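Local coordinates for Mll8374 protein (Mesorhizobium loti, PDB 3B5E), which probably hydrolyses carboxylic esters as a serine carboxylesterase of the alpha/beta-hydrolase fold, its natural substrate not being established, at residues Leu116-Gly121 with Ser197-Gly202; Leu128-Pro133 with Thr181-His186; Leu138-Arg143 with Arg160-Ala165. All coordinates share one frame; numbering follows the deposited sequence.

Contact 1 (Leu116-Gly121 with Ser197-Gly202). With EDO (1,2-ethanediol), chain F; EDO (1,2-ethanediol), chain I.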
loop_
_atom_site.group_PDB
_atom_site.type_symbol
_atom_site.label_atom_id
_atom_site.label_comp_id
_atom_site.label_asym_id
_atom_site.label_seq_id
_atom_site.Cartn_x
_atom_site.Cartn_y
_atom_site.Cartn_z
ATOM N N LEU A 116 0.488 3.559 1.009
ATOM C CA LEU A 116 -0.423 3.070 2.059
ATOM C C LEU A 116 -1.372 2.016 1.477
ATOM O O LEU A 116 -2.264 2.349 0.686
ATOM C CB LEU A 116 -1.206 4.248 2.672
ATOM C CG LEU A 116 -2.354 3.960 3.673
ATOM C CD1 LEU A 116 -1.809 3.395 5.019
ATOM C CD2 LEU A 116 -3.267 5.177 3.904
ATOM N N GLY A 117 -1.190 0.753 1.897
ATOM C CA GLY A 117 -2.006 -0.364 1.437
ATOM C C GLY A 117 -2.728 -1.031 2.588
ATOM O O GLY A 117 -2.244 -1.074 3.731
ATOM N N TYR A 118 -3.901 -1.536 2.276
ATOM C CA TYR A 118 -4.686 -2.371 3.171
ATOM C C TYR A 118 -4.833 -3.768 2.618
ATOM O O TYR A 118 -5.362 -3.964 1.506
ATOM C CB TYR A 118 -6.048 -1.750 3.395
ATOM C CG TYR A 118 -7.025 -2.606 4.190
ATOM C CD1 TYR A 118 -6.637 -3.251 5.358
ATOM C CD2 TYR A 118 -8.357 -2.743 3.766
ATOM C CE1 TYR A 118 -7.531 -4.011 6.081
ATOM C CE2 TYR A 118 -9.252 -3.497 4.466
ATOM C CZ TYR A 118 -8.834 -4.166 5.615
ATOM O OH TYR A 118 -9.741 -4.902 6.336
ATOM N N SER A 119 -4.334 -4.731 3.407
ATOM C CA SER A 119 -4.518 -6.154 3.166
ATOM C C SER A 119 -3.930 -6.526 1.778
ATOM O O SER A 119 -2.725 -6.374 1.587
ATOM C CB SER A 119 -5.984 -6.517 3.386
ATOM O OG SER A 119 -6.128 -7.895 3.639
ATOM N N ASN A 120 -4.740 -7.017 0.843
ATOM C CA ASN A 120 -4.273 -7.281 -0.525
ATOM C C ASN A 120 -3.481 -6.087 -1.093
ATOM O O ASN A 120 -2.430 -6.264 -1.683
ATOM C CB ASN A 120 -5.470 -7.626 -1.400
ATOM C CG ASN A 120 -5.088 -8.033 -2.823
ATOM O OD1 ASN A 120 -5.715 -7.572 -3.756
ATOM N ND2 ASN A 120 -4.079 -8.895 -2.984
ATOM N N GLY A 121 -3.960 -4.859 -0.851
ATOM C CA GLY A 121 -3.225 -3.671 -1.295
ATOM C C GLY A 121 -1.868 -3.482 -0.631
ATOM O O GLY A 121 -0.924 -3.022 -1.273
ATOM N N SER A 197 -7.556 -4.188 17.475
ATOM C CA SER A 197 -8.447 -4.414 16.330
ATOM C C SER A 197 -8.301 -5.774 15.674
ATOM O O SER A 197 -7.297 -6.488 15.846
ATOM C CB SER A 197 -8.225 -3.311 15.274
ATOM O OG SER A 197 -8.556 -2.094 15.862
ATOM N N GLY A 198 -9.346 -6.162 14.949
ATOM C CA GLY A 198 -9.268 -7.293 14.054
ATOM C C GLY A 198 -8.704 -6.948 12.692
ATOM O O GLY A 198 -7.801 -6.117 12.547
ATOM N N HIS A 199 -9.235 -7.609 11.667
ATOM C CA HIS A 199 -8.807 -7.341 10.290
ATOM C C HIS A 199 -9.323 -5.999 9.725
ATOM O O HIS A 199 -8.749 -5.486 8.786
ATOM C CB HIS A 199 -9.213 -8.489 9.376
ATOM C CG HIS A 199 -8.509 -8.459 8.067
ATOM N ND1 HIS A 199 -7.164 -8.724 7.946
ATOM C CD2 HIS A 199 -8.955 -8.176 6.818
ATOM C CE1 HIS A 199 -6.811 -8.619 6.678
ATOM N NE2 HIS A 199 -7.874 -8.265 5.977
ATOM N N ASP A 200 -10.364 -5.432 10.319
ATOM C CA ASP A 200 -10.877 -4.150 9.887
ATOM C C ASP A 200 -9.918 -3.043 10.317
ATOM O O ASP A 200 -9.218 -3.160 11.326
ATOM C CB ASP A 200 -12.248 -3.837 10.503
ATOM C CG ASP A 200 -13.409 -4.595 9.835
ATOM O OD1 ASP A 200 -13.208 -5.344 8.839
ATOM O OD2 ASP A 200 -14.562 -4.419 10.324
ATOM N N ILE A 201 -9.942 -1.949 9.563
ATOM C CA ILE A 201 -9.093 -0.819 9.844
ATOM C C ILE A 201 -9.937 0.389 10.163
ATOM O O ILE A 201 -11.132 0.446 9.853
ATOM C CB ILE A 201 -8.109 -0.520 8.682
ATOM C CG1 ILE A 201 -8.859 -0.326 7.351
ATOM C CG2 ILE A 201 -7.018 -1.637 8.591
ATOM C CD1 ILE A 201 -7.999 0.291 6.254
ATOM N N GLY A 202 -9.322 1.371 10.795
ATOM C CA GLY A 202 -10.091 2.503 11.310
ATOM C C GLY A 202 -9.249 3.576 11.954
ATOM O O GLY A 202 -8.083 3.710 11.676
HETATM C C1 EDO F . -12.650 -7.412 11.759
HETATM O O1 EDO F . -12.132 -6.406 12.683
HETATM C C2 EDO F . -12.585 -8.863 12.260
HETATM O O2 EDO F . -11.307 -9.482 12.020
HETATM C C1 EDO I . -4.339 -10.931 2.847
HETATM O O1 EDO I . -5.004 -9.942 2.081
HETATM C C2 EDO I . -4.003 -10.382 4.227
HETATM O O2 EDO I . -2.808 -9.573 4.273
HETATM O O HOH W 1 -12.457 -4.531 6.024
#
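Tyr118 and Ser119, at the turn from strand 113-118 into helix 120-131, face the loop carrying His199 and Ile201; the backbones stay apart, Tyr118 CA to Ile201 CA 8.1 Å, and side chains bridge the gap. Ser119 has a positive phi (59°), the strained backbone of a sharp strand-to-helix turn, and Gly121 N bonds back to Tyr118 O. Ser119 OG, anti to the backbone N (chi1 -159°), meets the rim of the His199 imidazole in the ring plane: OG and NE2 are hydrogen-bonded at 2.9 Å, and either could be the donor. The other ring nitrogen, ND1, is hydrogen-bonded to Asp169 OD2, so the imidazole is gripped at both nitrogens and its rotation is set. A 1,2-ethanediol hydroxyl, O1, lies 2.8 Å from Ser119 OG. Tyr118 grips the same loop from its phenol end: OH donates to His199 O at 2.7 Å, approaching from 43° above the carbonyl plane, and accepts from a water that also donates to Asp200 OD1. Ile201 lies over one face of the phenol, its CD1 3.9 Å from the ring centroid in a CH-pi contact, while CG2 packs on CE1 at 3.5 Å. Ser119 CB lies over the opposite face near the rim, so the ring is sandwiched between its own neighbour and Ile201. The sequence Gly117-Tyr118-Ser119-Asn120-Gly121 fits the GxSxG nucleophile elbow, and Ser119, His199 and Asp169 are arranged as in the Ser-His-Asp triad of alpha/beta-hydrolases, with Ser119 probably the nucleophile.

Contact 2 (Leu128-Pro133 with Thr181-His186). With EDO (1,2-ethanediol), chain G.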
loop_
_atom_site.group_PDB
_atom_site.type_symbol
_atom_site.label_atom_id
_atom_site.label_comp_id
_atom_site.label_asym_id
_atom_site.label_seq_id
_atom_site.Cartn_x
_atom_site.Cartn_y
_atom_site.Cartn_z
ATOM N N LEU A 128 6.020 -4.753 -4.418
ATOM C CA LEU A 128 6.609 -3.685 -5.196
ATOM C C LEU A 128 7.995 -3.360 -4.659
ATOM O O LEU A 128 8.944 -3.220 -5.434
ATOM C CB LEU A 128 5.692 -2.460 -5.197
ATOM C CG LEU A 128 6.134 -1.207 -5.965
ATOM C CD1 LEU A 128 6.277 -1.463 -7.487
ATOM C CD2 LEU A 128 5.173 -0.061 -5.642
HETATM N N MSE A 129 8.111 -3.214 -3.338
HETATM C CA MSE A 129 9.419 -2.955 -2.707
HETATM C C MSE A 129 10.465 -4.024 -3.044
HETATM O O MSE A 129 11.617 -3.702 -3.303
HETATM C CB MSE A 129 9.299 -2.864 -1.172
HETATM C CG MSE A 129 8.518 -1.662 -0.675
HETATM SE SE MSE A 129 8.111 -1.851 1.265
HETATM C CE MSE A 129 9.809 -2.395 1.768
ATOM N N LEU A 130 10.052 -5.290 -3.038
ATOM C CA LEU A 130 10.987 -6.397 -3.205
ATOM C C LEU A 130 11.320 -6.667 -4.654
ATOM O O LEU A 130 12.431 -7.072 -4.967
ATOM C CB LEU A 130 10.428 -7.640 -2.530
ATOM C CG LEU A 130 10.455 -7.553 -0.996
ATOM C CD1 LEU A 130 9.456 -8.532 -0.424
ATOM C CD2 LEU A 130 11.876 -7.777 -0.452
ATOM N N LEU A 131 10.376 -6.396 -5.543
ATOM C CA LEU A 131 10.544 -6.697 -6.952
ATOM C C LEU A 131 11.010 -5.492 -7.797
ATOM O O LEU A 131 11.605 -5.696 -8.851
ATOM C CB LEU A 131 9.244 -7.263 -7.514
ATOM C CG LEU A 131 8.754 -8.618 -6.981
ATOM C CD1 LEU A 131 7.340 -8.904 -7.446
ATOM C CD2 LEU A 131 9.672 -9.802 -7.399
ATOM N N HIS A 132 10.730 -4.261 -7.354
ATOM C CA HIS A 132 11.009 -3.059 -8.123
ATOM C C HIS A 132 11.589 -2.012 -7.230
ATOM O O HIS A 132 10.922 -1.053 -6.900
ATOM C CB HIS A 132 9.751 -2.556 -8.795
ATOM C CG HIS A 132 9.210 -3.534 -9.777
ATOM N ND1 HIS A 132 9.702 -3.641 -11.053
ATOM C CD2 HIS A 132 8.299 -4.527 -9.641
ATOM C CE1 HIS A 132 9.071 -4.617 -11.686
ATOM N NE2 HIS A 132 8.238 -5.190 -10.842
ATOM N N PRO A 133 12.842 -2.215 -6.813
ATOM C CA PRO A 133 13.473 -1.270 -5.921
ATOM C C PRO A 133 13.723 0.094 -6.580
ATOM O O PRO A 133 13.837 0.209 -7.802
ATOM C CB PRO A 133 14.797 -1.952 -5.578
ATOM C CG PRO A 133 15.066 -2.848 -6.728
ATOM C CD PRO A 133 13.736 -3.340 -7.152
ATOM N N THR A 181 10.436 -10.156 9.890
ATOM C CA THR A 181 11.722 -10.807 9.712
ATOM C C THR A 181 12.225 -10.593 8.277
ATOM O O THR A 181 13.390 -10.187 8.045
ATOM C CB THR A 181 11.616 -12.320 10.074
ATOM O OG1 THR A 181 11.430 -12.432 11.488
ATOM C CG2 THR A 181 12.912 -13.098 9.662
ATOM N N LEU A 182 11.355 -10.851 7.318
ATOM C CA LEU A 182 11.718 -10.728 5.902
ATOM C C LEU A 182 12.187 -9.315 5.544
ATOM O O LEU A 182 13.243 -9.137 4.947
ATOM C CB LEU A 182 10.517 -11.113 5.038
ATOM C CG LEU A 182 10.694 -11.066 3.523
ATOM C CD1 LEU A 182 11.619 -12.163 3.084
ATOM C CD2 LEU A 182 9.315 -11.161 2.843
ATOM N N LEU A 183 11.385 -8.306 5.878
ATOM C CA LEU A 183 11.689 -6.936 5.477
ATOM C C LEU A 183 12.934 -6.430 6.217
ATOM O O LEU A 183 13.778 -5.779 5.617
ATOM C CB LEU A 183 10.482 -6.026 5.684
ATOM C CG LEU A 183 9.225 -6.372 4.847
ATOM C CD1 LEU A 183 8.027 -5.454 5.198
ATOM C CD2 LEU A 183 9.501 -6.309 3.342
ATOM N N SER A 184 13.031 -6.766 7.506
ATOM C CA SER A 184 14.208 -6.474 8.324
ATOM C C SER A 184 15.468 -7.065 7.707
ATOM O O SER A 184 16.453 -6.360 7.505
ATOM C CB SER A 184 14.039 -7.009 9.759
ATOM O OG SER A 184 15.088 -6.528 10.587
ATOM N N ARG A 185 15.425 -8.354 7.391
ATOM C CA ARG A 185 16.574 -9.036 6.803
ATOM C C ARG A 185 17.039 -8.373 5.511
ATOM O O ARG A 185 18.240 -8.345 5.244
ATOM C CB ARG A 185 16.299 -10.510 6.520
ATOM C CG ARG A 185 16.298 -11.397 7.756
ATOM C CD ARG A 185 15.910 -12.824 7.417
ATOM N NE ARG A 185 16.712 -13.367 6.324
ATOM N N HIS A 186 16.114 -7.804 4.746
ATOM C CA HIS A 186 16.464 -7.153 3.494
ATOM C C HIS A 186 16.910 -5.714 3.681
ATOM O O HIS A 186 17.275 -5.039 2.729
ATOM C CB HIS A 186 15.304 -7.242 2.515
ATOM C CG HIS A 186 15.190 -8.582 1.875
ATOM N ND1 HIS A 186 15.698 -8.849 0.625
ATOM C CD2 HIS A 186 14.683 -9.750 2.336
ATOM C CE1 HIS A 186 15.480 -10.119 0.335
ATOM N NE2 HIS A 186 14.863 -10.685 1.354
HETATM C C1 EDO G . 15.254 -14.097 2.184
HETATM O O1 EDO G . 14.405 -13.287 1.368
HETATM C C2 EDO G . 14.669 -14.123 3.573
HETATM O O2 EDO G . 15.272 -13.039 4.271
#
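Leu130 meets Leu182, Leu183 and His186 in an apolar contact between the C-terminal parts of helices 120-131 and 176-185, which pack on the same face of the central sheet. No hydrogen bond crosses between the segments. Leu130 CG is anti to the carbonyl carbon (chi1 -71°), and the two methyls divide the work. CD1 reaches Leu182 CD2 at 4.2 Å and Leu183 CD2 at 4.4 Å, whereas CD2 sits over one face of the His186 imidazole, 4.2 Å from the ring centroid and 13° off its normal, in a CH-pi contact, the side chains at about a right angle. Deeper toward the sheet, CE of selenomethionine Met129 touches Leu183 CD2 at 4.2 Å, and both residues rest on Thr161 of strand 160-166. His186 ND1 is hydrogen-bonded to Thr154 O, which anchors the ring within the protein; NE2 is hydrogen-bonded, nearly straight (168°), to O1 of a 1,2-ethanediol, probably from the crystallisation liquor, at 2.6 Å. Thr154 OG1 is also hydrogen-bonded to Leu130 O. Such leucine-rich packing of neighbouring helices against one side of a parallel sheet belongs to the layered alpha/beta/alpha architecture of the alpha/beta-hydrolase fold.

Contact 3 (Leu138-Arg143 with Arg160-Ala165). With EDO (1,2-ethanediol), chain I.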
loop_
_atom_site.group_PDB
_atom_site.type_symbol
_atom_site.label_atom_id
_atom_site.label_comp_id
_atom_site.label_asym_id
_atom_site.label_seq_id
_atom_site.Cartn_x
_atom_site.Cartn_y
_atom_site.Cartn_z
ATOM N N LEU A 138 8.776 5.013 1.611
ATOM C CA LEU A 138 7.953 4.984 2.816
ATOM C C LEU A 138 6.729 4.138 2.518
ATOM O O LEU A 138 6.045 4.381 1.524
ATOM C CB LEU A 138 7.493 6.397 3.203
ATOM C CG LEU A 138 8.487 7.468 3.691
ATOM C CD1 LEU A 138 7.740 8.765 4.031
ATOM C CD2 LEU A 138 9.280 6.979 4.897
ATOM N N ALA A 139 6.474 3.126 3.347
ATOM C CA ALA A 139 5.337 2.236 3.153
ATOM C C ALA A 139 4.607 2.038 4.477
ATOM O O ALA A 139 5.243 1.837 5.507
ATOM C CB ALA A 139 5.775 0.889 2.628
ATOM N N ALA A 140 3.287 2.087 4.428
ATOM C CA ALA A 140 2.419 1.811 5.582
ATOM C C ALA A 140 1.539 0.634 5.169
ATOM O O ALA A 140 0.721 0.748 4.233
ATOM C CB ALA A 140 1.580 2.999 5.956
ATOM N N LEU A 141 1.740 -0.498 5.858
ATOM C CA LEU A 141 1.160 -1.760 5.476
ATOM C C LEU A 141 0.158 -2.177 6.559
ATOM O O LEU A 141 0.551 -2.566 7.668
ATOM C CB LEU A 141 2.245 -2.851 5.342
ATOM C CG LEU A 141 3.444 -2.559 4.417
ATOM C CD1 LEU A 141 4.403 -3.733 4.395
ATOM C CD2 LEU A 141 3.040 -2.206 2.994
ATOM N N LEU A 142 -1.124 -2.113 6.232
ATOM C CA LEU A 142 -2.182 -2.389 7.207
ATOM C C LEU A 142 -2.680 -3.815 6.979
ATOM O O LEU A 142 -3.146 -4.142 5.882
ATOM C CB LEU A 142 -3.317 -1.393 7.066
ATOM C CG LEU A 142 -2.938 0.086 7.182
ATOM C CD1 LEU A 142 -4.202 0.958 7.127
ATOM C CD2 LEU A 142 -2.095 0.354 8.432
ATOM N N ARG A 143 -2.548 -4.653 8.009
ATOM C CA ARG A 143 -2.923 -6.079 7.968
ATOM C C ARG A 143 -2.293 -6.870 6.799
ATOM O O ARG A 143 -2.999 -7.548 6.064
ATOM C CB ARG A 143 -4.428 -6.266 7.987
ATOM C CG ARG A 143 -5.192 -5.348 8.915
ATOM C CD ARG A 143 -4.893 -5.613 10.395
ATOM N NE ARG A 143 -5.786 -4.756 11.160
ATOM C CZ ARG A 143 -5.562 -3.472 11.407
ATOM N NH1 ARG A 143 -4.421 -2.880 11.071
ATOM N NH2 ARG A 143 -6.478 -2.771 12.036
ATOM N N ARG A 160 11.727 3.049 5.183
ATOM C CA ARG A 160 10.970 2.897 6.397
ATOM C C ARG A 160 9.615 2.280 6.075
ATOM O O ARG A 160 8.855 2.804 5.225
ATOM C CB ARG A 160 10.773 4.250 7.070
ATOM C CG ARG A 160 12.058 4.882 7.581
ATOM C CD ARG A 160 11.769 6.371 7.951
ATOM N NE ARG A 160 10.942 6.492 9.174
ATOM C CZ ARG A 160 9.742 7.092 9.314
ATOM N NH1 ARG A 160 9.079 7.698 8.327
ATOM N NH2 ARG A 160 9.195 7.081 10.511
ATOM N N THR A 161 9.312 1.194 6.781
ATOM C CA THR A 161 8.067 0.482 6.638
ATOM C C THR A 161 7.361 0.432 7.991
ATOM O O THR A 161 7.977 0.084 9.010
ATOM C CB THR A 161 8.318 -0.944 6.152
ATOM O OG1 THR A 161 9.282 -0.919 5.087
ATOM C CG2 THR A 161 7.019 -1.570 5.670
ATOM N N LEU A 162 6.087 0.825 8.001
ATOM C CA LEU A 162 5.219 0.656 9.134
ATOM C C LEU A 162 4.300 -0.544 8.813
ATOM O O LEU A 162 3.788 -0.642 7.697
ATOM C CB LEU A 162 4.390 1.928 9.367
ATOM C CG LEU A 162 3.252 1.845 10.356
ATOM C CD1 LEU A 162 3.726 1.740 11.838
ATOM C CD2 LEU A 162 2.342 3.055 10.141
ATOM N N ILE A 163 4.111 -1.438 9.798
ATOM C CA ILE A 163 3.172 -2.561 9.731
ATOM C C ILE A 163 2.217 -2.433 10.901
ATOM O O ILE A 163 2.662 -2.180 12.057
ATOM C CB ILE A 163 3.920 -3.938 9.780
ATOM C CG1 ILE A 163 4.766 -4.131 8.517
ATOM C CG2 ILE A 163 2.923 -5.086 10.030
ATOM C CD1 ILE A 163 5.771 -5.275 8.637
ATOM N N ILE A 164 0.906 -2.520 10.633
ATOM C CA ILE A 164 -0.065 -2.583 11.714
ATOM C C ILE A 164 -0.883 -3.852 11.615
ATOM O O ILE A 164 -1.638 -4.043 10.650
ATOM C CB ILE A 164 -1.004 -1.400 11.727
ATOM C CG1 ILE A 164 -0.232 -0.089 11.615
ATOM C CG2 ILE A 164 -1.889 -1.447 13.030
ATOM C CD1 ILE A 164 -1.108 1.148 11.789
ATOM N N ALA A 165 -0.668 -4.733 12.595
ATOM C CA ALA A 165 -1.336 -6.010 12.744
ATOM C C ALA A 165 -2.487 -5.858 13.697
ATOM O O ALA A 165 -2.455 -5.083 14.656
ATOM C CB ALA A 165 -0.370 -7.075 13.289
HETATM C C1 EDO I . -4.339 -10.931 2.847
HETATM O O1 EDO I . -5.004 -9.942 2.081
HETATM C C2 EDO I . -4.003 -10.382 4.227
HETATM O O2 EDO I . -2.808 -9.573 4.273
#
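Backbone bonds join Leu138-Leu142 and Arg160-Ala165 as neighbouring parallel strands, their axes 4.7 Å apart and 10° from parallel. Ala139 and Leu141 each use both N and O: Ala139 N donates to Arg160 O and its O accepts from Leu162 N, while Leu141 N donates to Leu162 O and its O accepts from Ile164 N. Arg143 N continues the ladder to Ile164 O at 2.9 Å. That oxygen has a second donor, Arg143 NH1 at 3.0 Å, standing 67° out of the carbonyl plane; the bend at chi2 (-67°) turns CD back toward the neighbouring strand. The guanidinium also forms a salt bridge with Asp205 through NH1 and a hydrogen bond from NE to Gly198 O. Side-chain packing occupies both faces. On one, Leu142 and Ile164 run side by side, Leu142 CD2 to Ile164 CD1 3.6 Å. Separately, Leu138 CD2 meets the edge of the Arg160 guanidinium, whose NH2 is hydrogen-bonded to Trp212 O. On the other face, Leu141 CD1 packs on Thr161 CG2 at 3.6 Å. Both strands belong to the parallel part of the central sheet, and strand 160-166 runs on toward Asp169 of the presumed triad, as in alpha/beta-hydrolases.

How the contacts relate
Contact 3 supplies the sheet framework between the other two. Its strand 138-142 adjoins strand 113-118 of contact 1, and Ser119 N is probably hydrogen-bonded to Leu142 O at 2.8 Å. The bond from Arg143 NE to Gly198 O, 2.8 Å long, is a second tie, to the loop of the presumed catalytic His199. One 1,2-ethanediol touches both contacts beside the likely nucleophile. Contact 2 packs on contact 3 through Met129 SE, 3.9 Å from Ala139 CB, and Leu183 CD1, 4.0 Å from Thr161 CG2. Contacts 1 and 2 share helix 120-131, yet their centres are about 20 Å and their nearest atoms about 8 Å apart, so contact 2 does not touch the putative active site.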